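Local coordinates for protein tyrosinase (Burkholderia thailandensis, PDB 5ZRD) that uses a pair of copper ions to hydroxylate monophenols and, as a tyrosinase, probably to oxidise the resulting catechols to quinones, at residues Y56-R64 against Y76-H85; A300-N308 against S465-V473. All coordinates share one frame; numbering follows the deposited sequence.

Overall arrangement
Both contacts border the type-3 dicopper centre, but they do different work there. Contact 1 lies nearer the periphery, its centre about 16 Å from the centre of the chain, and supplies two histidines to one copper; its far end reaches a second subunit. Contact 2 is more deeply buried, its centre about 10 Å from the centre of the chain, and joins a loop of the common central domain to the chain leaving strand 456-466, lending Asn307 and Leu467 to the pocket of the bound oxygen atom. Metal bonds, a thioether and aromatic packing dominate the first, whereas the second relies on a carboxylate-indole stack and ordered waters. Glu59 and Asn308 join the two through a probable backbone hydrogen bond.

Contact 1 (Y56-R64 against Y76-H85); sequences YHGEPFQYR and YPYWGGYCNH. With CU (copper (II) ion), chain J; O (oxygen atom), chain L.
Cys83 lies across one face of the His57 imidazole, its SG 3.5 Å from the ring centroid and close to the ring normal. That sulfur is also bonded covalently to His85 CE1 at 1.9 Å, a Cys-His thioether that ties the second imidazole to the residue whose sulfur lies over the face of the first. The His57 side chain starts anti to its own backbone N (chi1 -168°), which carries NE2 to the copper at 2.0 Å; His85 NE2 binds the same ion at 2.1 Å, with the two ring planes 74° apart. His94 of helix 90-108 completes the histidine trio of this copper, one half of the type-3 dicopper site of tyrosinases, where Cys-His thioethers also occur in several relatives. Gln355 accepts from His85 ND1 and so helps fix the rotation of the crosslinked ring.

His57 O is gripped by Cys83 N at 3.1 Å and more weakly by Trp79 NE1, which holds the 79-83 loop against the copper-binding His57. Further along, Phe61 presents its edge to the face of the Trp79 six-membered ring, a T-shaped pair with centroids 4.9 Å apart. Glu59 CG lies over the centre of a Phe61 face, while Gly80 O takes Gln62 N in its carbonyl plane, on a lone pair.

At the other end Arg64 slides past Tyr78 in the opposite sense, laying CD over a face of the phenol ring. Arg64 N points almost straight at Tyr78 OH (2.9 Å, 176°), and Asp68 is a second partner of that hydroxyl. Beyond the ring, the guanidinium reaches Phe361 O through NH2 and makes a salt bridge through NH1 to Asp74 of the second subunit; water 2 links its NE to Trp79 O.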
ATOM      1  N   TYR A  56     -25.790   9.279   7.582  1.00 30.98           N
ATOM      2  CA  TYR A  56     -25.778   8.338   6.441  1.00 34.48           C
ATOM      3  C   TYR A  56     -25.303   9.049   5.153  1.00 34.37           C
ATOM      4  O   TYR A  56     -24.632   8.420   4.315  1.00 32.49           O
ATOM      5  CB  TYR A  56     -27.158   7.679   6.251  1.00 37.37           C
ATOM      6  CG  TYR A  56     -27.599   6.769   7.380  1.00 39.72           C
ATOM      7  CD1 TYR A  56     -26.700   5.911   8.005  1.00 38.52           C
ATOM      8  CD2 TYR A  56     -28.918   6.726   7.803  1.00 41.51           C
ATOM      9  CE1 TYR A  56     -27.081   5.054   9.020  1.00 36.42           C
ATOM     10  CE2 TYR A  56     -29.317   5.878   8.827  1.00 42.44           C
ATOM     11  CZ  TYR A  56     -28.389   5.063   9.451  1.00 39.76           C
ATOM     12  OH  TYR A  56     -28.747   4.245  10.470  1.00 41.90           O
ATOM     13  N   HIS A  57     -25.613  10.349   5.016  1.00 28.89           N
ATOM     14  CA  HIS A  57     -25.409  11.112   3.814  1.00 27.43           C
ATOM     15  C   HIS A  57     -23.924  11.156   3.465  1.00 27.93           C
ATOM     16  O   HIS A  57     -23.504  10.754   2.373  1.00 28.39           O
ATOM     17  CB  HIS A  57     -25.965  12.536   3.998  1.00 29.14           C
ATOM     18  CG  HIS A  57     -26.054  13.283   2.720  1.00 28.55           C
ATOM     19  ND1 HIS A  57     -25.140  14.237   2.368  1.00 28.31           N
ATOM     20  CD2 HIS A  57     -26.912  13.163   1.686  1.00 28.53           C
ATOM     21  CE1 HIS A  57     -25.455  14.706   1.181  1.00 27.57           C
ATOM     22  NE2 HIS A  57     -26.522  14.045   0.734  1.00 29.91           N
ATOM     23  N   GLY A  58     -23.156  11.639   4.423  1.00 27.03           N
ATOM     24  CA  GLY A  58     -21.745  11.942   4.285  1.00 29.14           C
ATOM     25  C   GLY A  58     -20.943  11.414   5.477  1.00 32.96           C
ATOM     26  O   GLY A  58     -20.768  10.213   5.635  1.00 33.89           O
ATOM     27  N   GLU A  59     -20.441  12.332   6.302  1.00 32.90           N
ATOM     28  CA  GLU A  59     -19.693  11.976   7.475  1.00 32.86           C
ATOM     29  C   GLU A  59     -20.676  11.554   8.562  1.00 30.22           C
ATOM     30  O   GLU A  59     -21.727  12.144   8.672  1.00 34.96           O
ATOM     31  CB  GLU A  59     -18.879  13.165   7.977  1.00 32.33           C
ATOM     32  CG  GLU A  59     -17.800  13.661   7.027  1.00 31.45           C
ATOM     33  CD  GLU A  59     -17.212  14.972   7.525  1.00 31.59           C
ATOM     34  OE1 GLU A  59     -17.249  15.189   8.726  1.00 33.88           O
ATOM     35  OE2 GLU A  59     -16.719  15.760   6.729  1.00 34.65           O
ATOM     36  N   PRO A  60     -20.343  10.570   9.383  1.00 33.77           N
ATOM     37  CA  PRO A  60     -19.039   9.923   9.456  1.00 34.67           C
ATOM     38  C   PRO A  60     -18.808   8.960   8.293  1.00 34.55           C
ATOM     39  O   PRO A  60     -19.739   8.261   7.853  1.00 40.86           O
ATOM     40  CB  PRO A  60     -19.021   9.116  10.763  1.00 34.77           C
ATOM     41  CG  PRO A  60     -20.472   8.943  11.112  1.00 36.66           C
ATOM     42  CD  PRO A  60     -21.229  10.080  10.441  1.00 36.32           C
ATOM     43  N   PHE A  61     -17.560   8.985   7.847  1.00 33.40           N
ATOM     44  CA  PHE A  61     -17.135   8.313   6.661  1.00 34.07           C
ATOM     45  C   PHE A  61     -16.624   6.902   6.987  1.00 34.96           C
ATOM     46  O   PHE A  61     -16.121   6.703   8.048  1.00 33.58           O
ATOM     47  CB  PHE A  61     -15.983   9.069   5.993  1.00 29.57           C
ATOM     48  CG  PHE A  61     -16.318  10.367   5.290  1.00 32.85           C
ATOM     49  CD1 PHE A  61     -17.514  10.539   4.600  1.00 32.90           C
ATOM     50  CD2 PHE A  61     -15.373  11.373   5.205  1.00 27.94           C
ATOM     51  CE1 PHE A  61     -17.773  11.704   3.899  1.00 31.19           C
ATOM     52  CE2 PHE A  61     -15.635  12.532   4.498  1.00 30.37           C
ATOM     53  CZ  PHE A  61     -16.835  12.700   3.855  1.00 30.50           C
ATOM     54  N   GLN A  62     -16.728   5.978   6.021  1.00 34.53           N
ATOM     55  CA  GLN A  62     -15.830   4.858   5.882  1.00 36.81           C
ATOM     56  C   GLN A  62     -14.714   5.195   4.885  1.00 34.97           C
ATOM     57  O   GLN A  62     -14.942   5.886   3.939  1.00 38.10           O
ATOM     58  CB  GLN A  62     -16.589   3.649   5.361  1.00 39.11           C
ATOM     59  CG  GLN A  62     -17.705   3.214   6.289  1.00 44.26           C
ATOM     60  CD  GLN A  62     -18.403   1.985   5.765  1.00 49.58           C
ATOM     61  OE1 GLN A  62     -19.631   1.937   5.754  1.00 56.43           O
ATOM     62  NE2 GLN A  62     -17.624   1.005   5.304  1.00 48.50           N
ATOM     63  N   TYR A  63     -13.514   4.677   5.105  1.00 35.08           N
ATOM     64  CA  TYR A  63     -12.370   4.995   4.313  1.00 34.86           C
ATOM     65  C   TYR A  63     -11.873   3.764   3.558  1.00 38.09           C
ATOM     66  O   TYR A  63     -12.187   2.635   3.889  1.00 36.61           O
ATOM     67  CB  TYR A  63     -11.247   5.520   5.205  1.00 36.98           C
ATOM     68  CG  TYR A  63     -11.605   6.816   5.877  1.00 42.47           C
ATOM     69  CD1 TYR A  63     -11.529   8.023   5.191  1.00 42.91           C
ATOM     70  CD2 TYR A  63     -12.068   6.832   7.184  1.00 43.88           C
ATOM     71  CE1 TYR A  63     -11.892   9.216   5.798  1.00 43.60           C
ATOM     72  CE2 TYR A  63     -12.414   8.020   7.809  1.00 41.30           C
ATOM     73  CZ  TYR A  63     -12.343   9.208   7.106  1.00 42.23           C
ATOM     74  OH  TYR A  63     -12.709  10.362   7.712  1.00 43.89           O
ATOM     75  N   ARG A  64     -11.107   4.061   2.521  1.00 39.95           N
ATOM     76  CA  ARG A  64     -10.340   3.097   1.758  1.00 40.91           C
ATOM     77  C   ARG A  64      -8.861   3.478   1.921  1.00 40.29           C
ATOM     78  O   ARG A  64      -8.231   4.180   1.063  1.00 36.25           O
ATOM     79  CB  ARG A  64     -10.786   3.095   0.291  1.00 40.69           C
ATOM     80  CG  ARG A  64     -12.236   2.667   0.058  1.00 39.47           C
ATOM     81  CD  ARG A  64     -12.687   2.966  -1.370  1.00 35.62           C
ATOM     82  NE  ARG A  64     -14.111   2.802  -1.575  1.00 34.53           N
ATOM     83  CZ  ARG A  64     -14.681   1.877  -2.343  1.00 35.95           C
ATOM     84  NH1 ARG A  64     -13.928   0.955  -2.916  1.00 34.18           N
ATOM     85  NH2 ARG A  64     -16.002   1.872  -2.515  1.00 31.94           N
ATOM     86  N   TYR A  76      -7.617   7.783  -7.083  1.00 27.16           N
ATOM     87  CA  TYR A  76      -8.868   8.077  -7.677  1.00 30.89           C
ATOM     88  C   TYR A  76      -9.812   8.463  -6.546  1.00 32.88           C
ATOM     89  O   TYR A  76      -9.661   7.974  -5.432  1.00 33.85           O
ATOM     90  CB  TYR A  76      -9.397   6.876  -8.472  1.00 29.35           C
ATOM     91  CG  TYR A  76      -9.688   5.652  -7.641  1.00 28.78           C
ATOM     92  CD1 TYR A  76     -10.875   5.516  -6.953  1.00 30.83           C
ATOM     93  CD2 TYR A  76      -8.800   4.593  -7.584  1.00 32.17           C
ATOM     94  CE1 TYR A  76     -11.160   4.384  -6.198  1.00 32.06           C
ATOM     95  CE2 TYR A  76      -9.068   3.449  -6.834  1.00 30.84           C
ATOM     96  CZ  TYR A  76     -10.251   3.339  -6.134  1.00 32.65           C
ATOM     97  OH  TYR A  76     -10.533   2.220  -5.393  1.00 32.56           O
ATOM     98  N   PRO A  77     -10.737   9.375  -6.835  1.00 36.76           N
ATOM     99  CA  PRO A  77     -11.664   9.882  -5.839  1.00 31.81           C
ATOM    100  C   PRO A  77     -12.714   8.832  -5.475  1.00 30.41           C
ATOM    101  O   PRO A  77     -13.063   8.047  -6.315  1.00 34.47           O
ATOM    102  CB  PRO A  77     -12.340  11.078  -6.515  1.00 36.02           C
ATOM    103  CG  PRO A  77     -12.201  10.787  -8.001  1.00 38.68           C
ATOM    104  CD  PRO A  77     -10.885  10.049  -8.130  1.00 35.30           C
ATOM    105  N   TYR A  78     -13.178   8.833  -4.235  1.00 29.96           N
ATOM    106  CA  TYR A  78     -14.240   7.946  -3.770  1.00 32.44           C
ATOM    107  C   TYR A  78     -15.026   8.679  -2.680  1.00 31.94           C
ATOM    108  O   TYR A  78     -14.570   9.724  -2.208  1.00 30.21           O
ATOM    109  CB  TYR A  78     -13.675   6.614  -3.270  1.00 34.37           C
ATOM    110  CG  TYR A  78     -12.921   6.691  -1.965  1.00 34.07           C
ATOM    111  CD1 TYR A  78     -11.583   7.053  -1.934  1.00 35.09           C
ATOM    112  CD2 TYR A  78     -13.530   6.370  -0.766  1.00 34.24           C
ATOM    113  CE1 TYR A  78     -10.870   7.091  -0.745  1.00 36.46           C
ATOM    114  CE2 TYR A  78     -12.839   6.423   0.434  1.00 36.00           C
ATOM    115  CZ  TYR A  78     -11.501   6.783   0.449  1.00 38.74           C
ATOM    116  OH  TYR A  78     -10.823   6.854   1.635  1.00 37.32           O
ATOM    117  N   TRP A  79     -16.187   8.129  -2.311  1.00 31.18           N
ATOM    118  CA  TRP A  79     -17.053   8.768  -1.303  1.00 33.92           C
ATOM    119  C   TRP A  79     -17.296   7.817  -0.133  1.00 35.02           C
ATOM    120  O   TRP A  79     -17.786   6.678  -0.340  1.00 32.66           O
ATOM    121  CB  TRP A  79     -18.388   9.166  -1.926  1.00 33.20           C
ATOM    122  CG  TRP A  79     -19.282   9.972  -1.049  1.00 31.94           C
ATOM    123  CD1 TRP A  79     -20.589   9.699  -0.767  1.00 31.47           C
ATOM    124  CD2 TRP A  79     -18.972  11.212  -0.390  1.00 28.88           C
ATOM    125  NE1 TRP A  79     -21.108  10.677   0.046  1.00 33.03           N
ATOM    126  CE2 TRP A  79     -20.135  11.618   0.292  1.00 32.22           C
ATOM    127  CE3 TRP A  79     -17.841  12.025  -0.293  1.00 33.52           C
ATOM    128  CZ2 TRP A  79     -20.190  12.809   1.030  1.00 33.14           C
ATOM    129  CZ3 TRP A  79     -17.899  13.200   0.439  1.00 29.61           C
ATOM    130  CH2 TRP A  79     -19.057  13.585   1.094  1.00 27.57           C
ATOM    131  N   GLY A  80     -16.985   8.319   1.075  1.00 31.65           N
ATOM    132  CA  GLY A  80     -17.109   7.556   2.311  1.00 31.10           C
ATOM    133  C   GLY A  80     -18.490   7.678   2.909  1.00 31.83           C
ATOM    134  O   GLY A  80     -18.757   7.169   4.001  1.00 32.64           O
ATOM    135  N   GLY A  81     -19.355   8.451   2.268  1.00 31.93           N
ATOM    136  CA  GLY A  81     -20.760   8.476   2.673  1.00 32.03           C
ATOM    137  C   GLY A  81     -21.551   7.564   1.759  1.00 31.65           C
ATOM    138  O   GLY A  81     -20.975   6.992   0.825  1.00 34.86           O
ATOM    139  N   TYR A  82     -22.848   7.442   2.016  1.00 33.67           N
ATOM    140  CA  TYR A  82     -23.727   6.586   1.241  1.00 29.56           C
ATOM    141  C   TYR A  82     -24.428   7.371   0.114  1.00 31.12           C
ATOM    142  O   TYR A  82     -24.979   6.765  -0.841  1.00 30.81           O
ATOM    143  CB  TYR A  82     -24.721   5.956   2.209  1.00 33.22           C
ATOM    144  CG  TYR A  82     -24.154   4.847   3.058  1.00 38.33           C
ATOM    145  CD1 TYR A  82     -23.678   3.689   2.465  1.00 39.14           C
ATOM    146  CD2 TYR A  82     -24.056   4.961   4.442  1.00 39.51           C
ATOM    147  CE1 TYR A  82     -23.131   2.662   3.217  1.00 39.63           C
ATOM    148  CE2 TYR A  82     -23.548   3.930   5.215  1.00 39.33           C
ATOM    149  CZ  TYR A  82     -23.100   2.771   4.596  1.00 42.93           C
ATOM    150  OH  TYR A  82     -22.564   1.742   5.311  1.00 46.06           O
ATOM    151  N   CYS A  83     -24.514   8.711   0.204  1.00 27.84           N
ATOM    152  CA  CYS A  83     -25.360   9.420  -0.725  1.00 24.99           C
ATOM    153  C   CYS A  83     -24.753   9.269  -2.123  1.00 27.24           C
ATOM    154  O   CYS A  83     -23.494   9.166  -2.279  1.00 28.39           O
ATOM    155  CB  CYS A  83     -25.589  10.872  -0.330  1.00 28.43           C
ATOM    156  SG  CYS A  83     -24.137  11.950  -0.510  1.00 32.49           S
ATOM    157  N   ASN A  84     -25.655   9.177  -3.118  1.00 25.27           N
ATOM    158  CA  ASN A  84     -25.329   9.132  -4.544  1.00 25.57           C
ATOM    159  C   ASN A  84     -25.475  10.537  -5.149  1.00 24.79           C
ATOM    160  O   ASN A  84     -26.554  11.146  -5.054  1.00 23.82           O
ATOM    161  CB  ASN A  84     -26.220   8.140  -5.288  1.00 24.61           C
ATOM    162  CG  ASN A  84     -25.743   6.719  -5.158  1.00 27.97           C
ATOM    163  OD1 ASN A  84     -24.754   6.366  -5.778  1.00 31.31           O
ATOM    164  ND2 ASN A  84     -26.390   5.929  -4.309  1.00 28.65           N
ATOM    165  N   HIS A  85     -24.402  10.999  -5.804  1.00 24.83           N
ATOM    166  CA  HIS A  85     -24.319  12.315  -6.480  1.00 25.58           C
ATOM    167  C   HIS A  85     -23.581  12.190  -7.807  1.00 25.88           C
ATOM    168  O   HIS A  85     -22.713  11.376  -7.962  1.00 31.29           O
ATOM    169  CB  HIS A  85     -23.587  13.315  -5.595  1.00 27.12           C
ATOM    170  CG  HIS A  85     -24.174  13.380  -4.232  1.00 29.14           C
ATOM    171  ND1 HIS A  85     -23.720  12.607  -3.210  1.00 31.03           N
ATOM    172  CD2 HIS A  85     -25.259  14.038  -3.764  1.00 32.83           C
ATOM    173  CE1 HIS A  85     -24.462  12.839  -2.146  1.00 31.74           C
ATOM    174  NE2 HIS A  85     -25.417  13.717  -2.454  1.00 30.82           N
TER
HETATM  175 CU    CU J 606     -27.041  14.033  -1.203  1.00 33.90          CU
HETATM  176  O     O L 608     -27.306  16.404  -1.868  1.00 25.84           O
HETATM  177  O   HOH W   1     -20.916   6.380   5.389  1.00 35.02           O
HETATM  178  O   HOH W   2     -16.331   4.235  -0.700  1.00 30.34           O

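Contact 2 (A300-N308 against S465-V473)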
ATOM      1  N   ALA A 300     -18.396  31.742   3.949  1.00 33.76           N
ATOM      2  CA  ALA A 300     -19.457  31.137   4.782  1.00 31.21           C
ATOM      3  C   ALA A 300     -19.531  29.611   4.559  1.00 28.93           C
ATOM      4  O   ALA A 300     -20.222  29.110   3.691  1.00 26.85           O
ATOM      5  CB  ALA A 300     -20.783  31.800   4.526  1.00 29.63           C
ATOM      6  N   ASN A 301     -18.792  28.872   5.355  1.00 27.74           N
ATOM      7  CA  ASN A 301     -18.655  27.428   5.139  1.00 29.59           C
ATOM      8  C   ASN A 301     -19.747  26.685   5.932  1.00 28.70           C
ATOM      9  O   ASN A 301     -19.479  25.916   6.879  1.00 29.14           O
ATOM     10  CB  ASN A 301     -17.265  26.943   5.533  1.00 29.54           C
ATOM     11  CG  ASN A 301     -16.168  27.371   4.583  1.00 31.84           C
ATOM     12  OD1 ASN A 301     -16.366  27.482   3.366  1.00 32.93           O
ATOM     13  ND2 ASN A 301     -14.966  27.497   5.117  1.00 28.43           N
ATOM     14  N   GLY A 302     -20.975  26.906   5.514  1.00 25.06           N
ATOM     15  CA  GLY A 302     -22.131  26.314   6.166  1.00 28.92           C
ATOM     16  C   GLY A 302     -22.282  24.834   5.850  1.00 27.34           C
ATOM     17  O   GLY A 302     -21.748  24.333   4.879  1.00 25.48           O
ATOM     18  N   ASP A 303     -22.999  24.120   6.694  1.00 27.77           N
ATOM     19  CA  ASP A 303     -23.018  22.689   6.548  1.00 30.07           C
ATOM     20  C   ASP A 303     -23.633  22.247   5.221  1.00 28.18           C
ATOM     21  O   ASP A 303     -23.109  21.354   4.581  1.00 28.08           O
ATOM     22  CB  ASP A 303     -23.677  22.024   7.759  1.00 31.83           C
ATOM     23  CG  ASP A 303     -22.849  22.168   9.012  1.00 31.29           C
ATOM     24  OD1 ASP A 303     -23.022  23.213   9.674  1.00 35.32           O
ATOM     25  OD2 ASP A 303     -22.017  21.263   9.321  1.00 30.48           O
ATOM     26  N   MET A 304     -24.687  22.932   4.784  1.00 30.64           N
ATOM     27  CA  MET A 304     -25.425  22.604   3.547  1.00 30.16           C
ATOM     28  C   MET A 304     -24.570  22.820   2.282  1.00 28.91           C
ATOM     29  O   MET A 304     -24.939  22.348   1.224  1.00 29.25           O
ATOM     30  CB  MET A 304     -26.691  23.466   3.446  1.00 31.21           C
ATOM     31  CG  MET A 304     -27.885  22.895   4.195  1.00 31.78           C
ATOM     32  SD  MET A 304     -28.578  21.405   3.445  1.00 33.80           S
ATOM     33  CE  MET A 304     -29.278  22.063   1.941  1.00 34.53           C
ATOM     34  N   GLY A 305     -23.433  23.510   2.377  1.00 29.63           N
ATOM     35  CA  GLY A 305     -22.683  23.969   1.211  1.00 26.13           C
ATOM     36  C   GLY A 305     -21.829  22.906   0.557  1.00 28.72           C
ATOM     37  O   GLY A 305     -21.357  23.142  -0.533  1.00 28.13           O
ATOM     38  N   GLU A 306     -21.635  21.759   1.219  1.00 27.40           N
ATOM     39  CA  GLU A 306     -20.835  20.655   0.751  1.00 26.25           C
ATOM     40  C   GLU A 306     -21.521  19.359   1.233  1.00 30.45           C
ATOM     41  O   GLU A 306     -22.395  19.375   2.125  1.00 28.16           O
ATOM     42  CB  GLU A 306     -19.413  20.696   1.323  1.00 26.75           C
ATOM     43  CG  GLU A 306     -18.439  21.614   0.579  1.00 27.83           C
ATOM     44  CD  GLU A 306     -18.584  23.131   0.732  1.00 26.38           C
ATOM     45  OE1 GLU A 306     -19.255  23.591   1.665  1.00 25.63           O
ATOM     46  OE2 GLU A 306     -18.006  23.852  -0.108  1.00 26.00           O
ATOM     47  N   ASN A 307     -21.159  18.223   0.656  1.00 27.30           N
ATOM     48  CA  ASN A 307     -21.903  17.030   0.935  1.00 28.63           C
ATOM     49  C   ASN A 307     -21.482  16.460   2.305  1.00 31.78           C
ATOM     50  O   ASN A 307     -22.172  15.613   2.864  1.00 29.89           O
ATOM     51  CB  ASN A 307     -21.753  16.038  -0.207  1.00 30.65           C
ATOM     52  CG  ASN A 307     -22.675  16.336  -1.371  1.00 34.04           C
ATOM     53  OD1 ASN A 307     -22.295  16.127  -2.522  1.00 39.82           O
ATOM     54  ND2 ASN A 307     -23.869  16.830  -1.090  1.00 33.31           N
ATOM     55  N   ASN A 308     -20.379  16.941   2.877  1.00 33.38           N
ATOM     56  CA  ASN A 308     -19.768  16.293   4.062  1.00 30.39           C
ATOM     57  C   ASN A 308     -20.755  16.201   5.233  1.00 29.39           C
ATOM     58  O   ASN A 308     -20.980  15.123   5.766  1.00 25.52           O
ATOM     59  CB  ASN A 308     -18.521  17.049   4.500  1.00 31.59           C
ATOM     60  CG  ASN A 308     -17.401  16.901   3.511  1.00 28.93           C
ATOM     61  OD1 ASN A 308     -16.417  16.186   3.749  1.00 30.10           O
ATOM     62  ND2 ASN A 308     -17.600  17.512   2.369  1.00 28.35           N
ATOM     63  N   SER A 465     -23.619  25.458 -10.595  1.00 29.68           N
ATOM     64  CA  SER A 465     -23.266  25.119  -9.249  1.00 28.86           C
ATOM     65  C   SER A 465     -22.669  23.708  -9.208  1.00 28.70           C
ATOM     66  O   SER A 465     -23.338  22.743  -9.531  1.00 31.99           O
ATOM     67  CB  SER A 465     -24.484  25.217  -8.364  1.00 30.56           C
ATOM     68  OG  SER A 465     -24.871  26.575  -8.119  1.00 27.04           O
ATOM     69  N   ILE A 466     -21.430  23.593  -8.777  1.00 28.65           N
ATOM     70  CA  ILE A 466     -20.807  22.289  -8.517  1.00 29.47           C
ATOM     71  C   ILE A 466     -20.812  22.054  -6.996  1.00 31.61           C
ATOM     72  O   ILE A 466     -19.976  22.589  -6.219  1.00 29.94           O
ATOM     73  CB  ILE A 466     -19.388  22.209  -9.111  1.00 30.11           C
ATOM     74  CG1 ILE A 466     -19.341  22.462 -10.623  1.00 31.51           C
ATOM     75  CG2 ILE A 466     -18.778  20.845  -8.816  1.00 34.20           C
ATOM     76  CD1 ILE A 466     -19.471  23.904 -11.022  1.00 33.41           C
ATOM     77  N   LEU A 467     -21.799  21.302  -6.560  1.00 28.62           N
ATOM     78  CA  LEU A 467     -21.860  20.861  -5.172  1.00 29.91           C
ATOM     79  C   LEU A 467     -20.830  19.770  -5.004  1.00 30.59           C
ATOM     80  O   LEU A 467     -20.922  18.752  -5.680  1.00 28.03           O
ATOM     81  CB  LEU A 467     -23.239  20.286  -4.877  1.00 28.57           C
ATOM     82  CG  LEU A 467     -23.465  19.730  -3.482  1.00 29.58           C
ATOM     83  CD1 LEU A 467     -23.294  20.815  -2.431  1.00 30.14           C
ATOM     84  CD2 LEU A 467     -24.856  19.121  -3.387  1.00 27.60           C
ATOM     85  N   SER A 468     -19.844  20.029  -4.175  1.00 31.69           N
ATOM     86  CA  SER A 468     -18.783  19.069  -4.039  1.00 31.12           C
ATOM     87  C   SER A 468     -18.578  18.772  -2.548  1.00 32.42           C
ATOM     88  O   SER A 468     -19.544  18.731  -1.781  1.00 30.22           O
ATOM     89  CB  SER A 468     -17.553  19.554  -4.744  1.00 30.03           C
ATOM     90  OG  SER A 468     -16.529  18.562  -4.698  1.00 28.79           O
ATOM     91  N   ARG A 469     -17.338  18.628  -2.124  1.00 35.39           N
ATOM     92  CA  ARG A 469     -17.028  18.040  -0.831  1.00 34.72           C
ATOM     93  C   ARG A 469     -15.741  18.685  -0.301  1.00 31.94           C
ATOM     94  O   ARG A 469     -14.902  19.129  -1.113  1.00 26.96           O
ATOM     95  CB  ARG A 469     -16.822  16.540  -1.049  1.00 36.70           C
ATOM     96  CG  ARG A 469     -15.737  16.269  -2.082  1.00 42.12           C
ATOM     97  CD  ARG A 469     -15.278  14.833  -2.162  1.00 47.30           C
ATOM     98  NE  ARG A 469     -14.611  14.547  -0.913  1.00 56.89           N
ATOM     99  CZ  ARG A 469     -14.164  13.356  -0.553  1.00 55.78           C
ATOM    100  NH1 ARG A 469     -13.558  13.220   0.618  1.00 46.89           N
ATOM    101  NH2 ARG A 469     -14.318  12.329  -1.373  1.00 44.27           N
ATOM    102  N   TRP A 470     -15.566  18.756   1.015  1.00 29.43           N
ATOM    103  CA  TRP A 470     -14.243  19.038   1.542  1.00 33.07           C
ATOM    104  C   TRP A 470     -13.377  17.795   1.354  1.00 31.73           C
ATOM    105  O   TRP A 470     -13.893  16.706   1.530  1.00 29.14           O
ATOM    106  CB  TRP A 470     -14.330  19.396   3.024  1.00 32.47           C
ATOM    107  CG  TRP A 470     -15.185  20.585   3.300  1.00 32.30           C
ATOM    108  CD1 TRP A 470     -16.364  20.604   3.979  1.00 30.39           C
ATOM    109  CD2 TRP A 470     -14.925  21.937   2.887  1.00 29.77           C
ATOM    110  NE1 TRP A 470     -16.852  21.877   4.034  1.00 27.58           N
ATOM    111  CE2 TRP A 470     -15.990  22.720   3.376  1.00 29.73           C
ATOM    112  CE3 TRP A 470     -13.887  22.555   2.185  1.00 29.81           C
ATOM    113  CZ2 TRP A 470     -16.055  24.101   3.174  1.00 28.00           C
ATOM    114  CZ3 TRP A 470     -13.936  23.921   2.004  1.00 31.57           C
ATOM    115  CH2 TRP A 470     -15.003  24.683   2.508  1.00 29.93           C
ATOM    116  N   ASN A 471     -12.084  17.978   1.088  1.00 34.64           N
ATOM    117  CA  ASN A 471     -11.128  16.874   0.931  1.00 39.95           C
ATOM    118  C   ASN A 471      -9.932  16.992   1.872  1.00 39.52           C
ATOM    119  O   ASN A 471      -9.318  18.058   1.994  1.00 40.47           O
ATOM    120  CB  ASN A 471     -10.472  16.853  -0.442  1.00 45.54           C
ATOM    121  CG  ASN A 471     -11.274  16.052  -1.435  1.00 48.27           C
ATOM    122  OD1 ASN A 471     -11.745  16.603  -2.423  1.00 55.24           O
ATOM    123  ND2 ASN A 471     -11.417  14.765  -1.170  1.00 44.70           N
ATOM    124  N   VAL A 472      -9.587  15.856   2.450  1.00 39.12           N
ATOM    125  CA  VAL A 472      -8.330  15.661   3.181  1.00 43.22           C
ATOM    126  C   VAL A 472      -7.479  14.669   2.391  1.00 39.91           C
ATOM    127  O   VAL A 472      -7.875  13.522   2.245  1.00 37.86           O
ATOM    128  CB  VAL A 472      -8.585  15.094   4.588  1.00 42.67           C
ATOM    129  CG1 VAL A 472      -7.282  14.826   5.331  1.00 40.79           C
ATOM    130  CG2 VAL A 472      -9.510  15.978   5.390  1.00 42.06           C
ATOM    131  N   VAL A 473      -6.336  15.106   1.922  1.00 46.75           N
ATOM    132  CA  VAL A 473      -5.549  14.304   0.994  1.00 55.17           C
ATOM    133  C   VAL A 473      -4.118  14.132   1.521  1.00 57.88           C
ATOM    134  O   VAL A 473      -3.512  15.094   2.043  1.00 50.82           O
ATOM    135  CB  VAL A 473      -5.558  14.931  -0.410  1.00 62.28           C
ATOM    136  CG1 VAL A 473      -5.088  16.381  -0.407  1.00 61.84           C
ATOM    137  CG2 VAL A 473      -4.744  14.097  -1.388  1.00 71.95           C
TER
HETATM  138  O   HOH W   3     -19.504  23.103   4.258  1.00 40.90           O
HETATM  139  O   HOH W   4     -22.785  16.529  -5.296  1.00 27.93           O
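Glu306 and Arg469 bring the two backbones closest, with CA atoms 4.9 Å apart, and the adjacent Asn307 N donates to Ser468 O at 3.0 Å, nearly in line with the carbonyl. This bond joins the loop before helix 315-334 of the tyrosinase central domain to the chain just beyond strand 456-466, an outermost strand of the four-stranded mixed sheet.

Trp470 makes the largest single contribution to the interface. The Glu306 side chain bends at its second torsion (chi2 73°), which lays its carboxylate over one indole face: the two planes lie 26° apart and CD sits 3.5 Å above the ring. Its CG meets the five-membered ring in a CH-pi contact. The negative charge of this buried carboxylate is probably offset by Arg510, which forms a salt bridge with OE2. Asn301 approaches from another direction, its amide turned 80° to the indole; OD1 lies in the ring plane at the edge, 3.2 Å from Trp470 CH2.

Toward the copper site, Leu467 and Asn307 cross at about a right angle, with Leu467 CD2 3.4 Å from Asn307 ND2. Both residues line the pocket of the bound oxygen atom. The other methyl of the leucine, CD1, turns instead to Gly305 O at 3.6 Å. Nearby, Met304 O accepts from ND1 of the copper ligand His281, placing this loop in the second shell of the other copper.

A single water closes the indole end: it receives Trp470 NE1 at 2.9 Å and donates to Gly302 O and to Glu306 OE1, the latter at 2.7 Å.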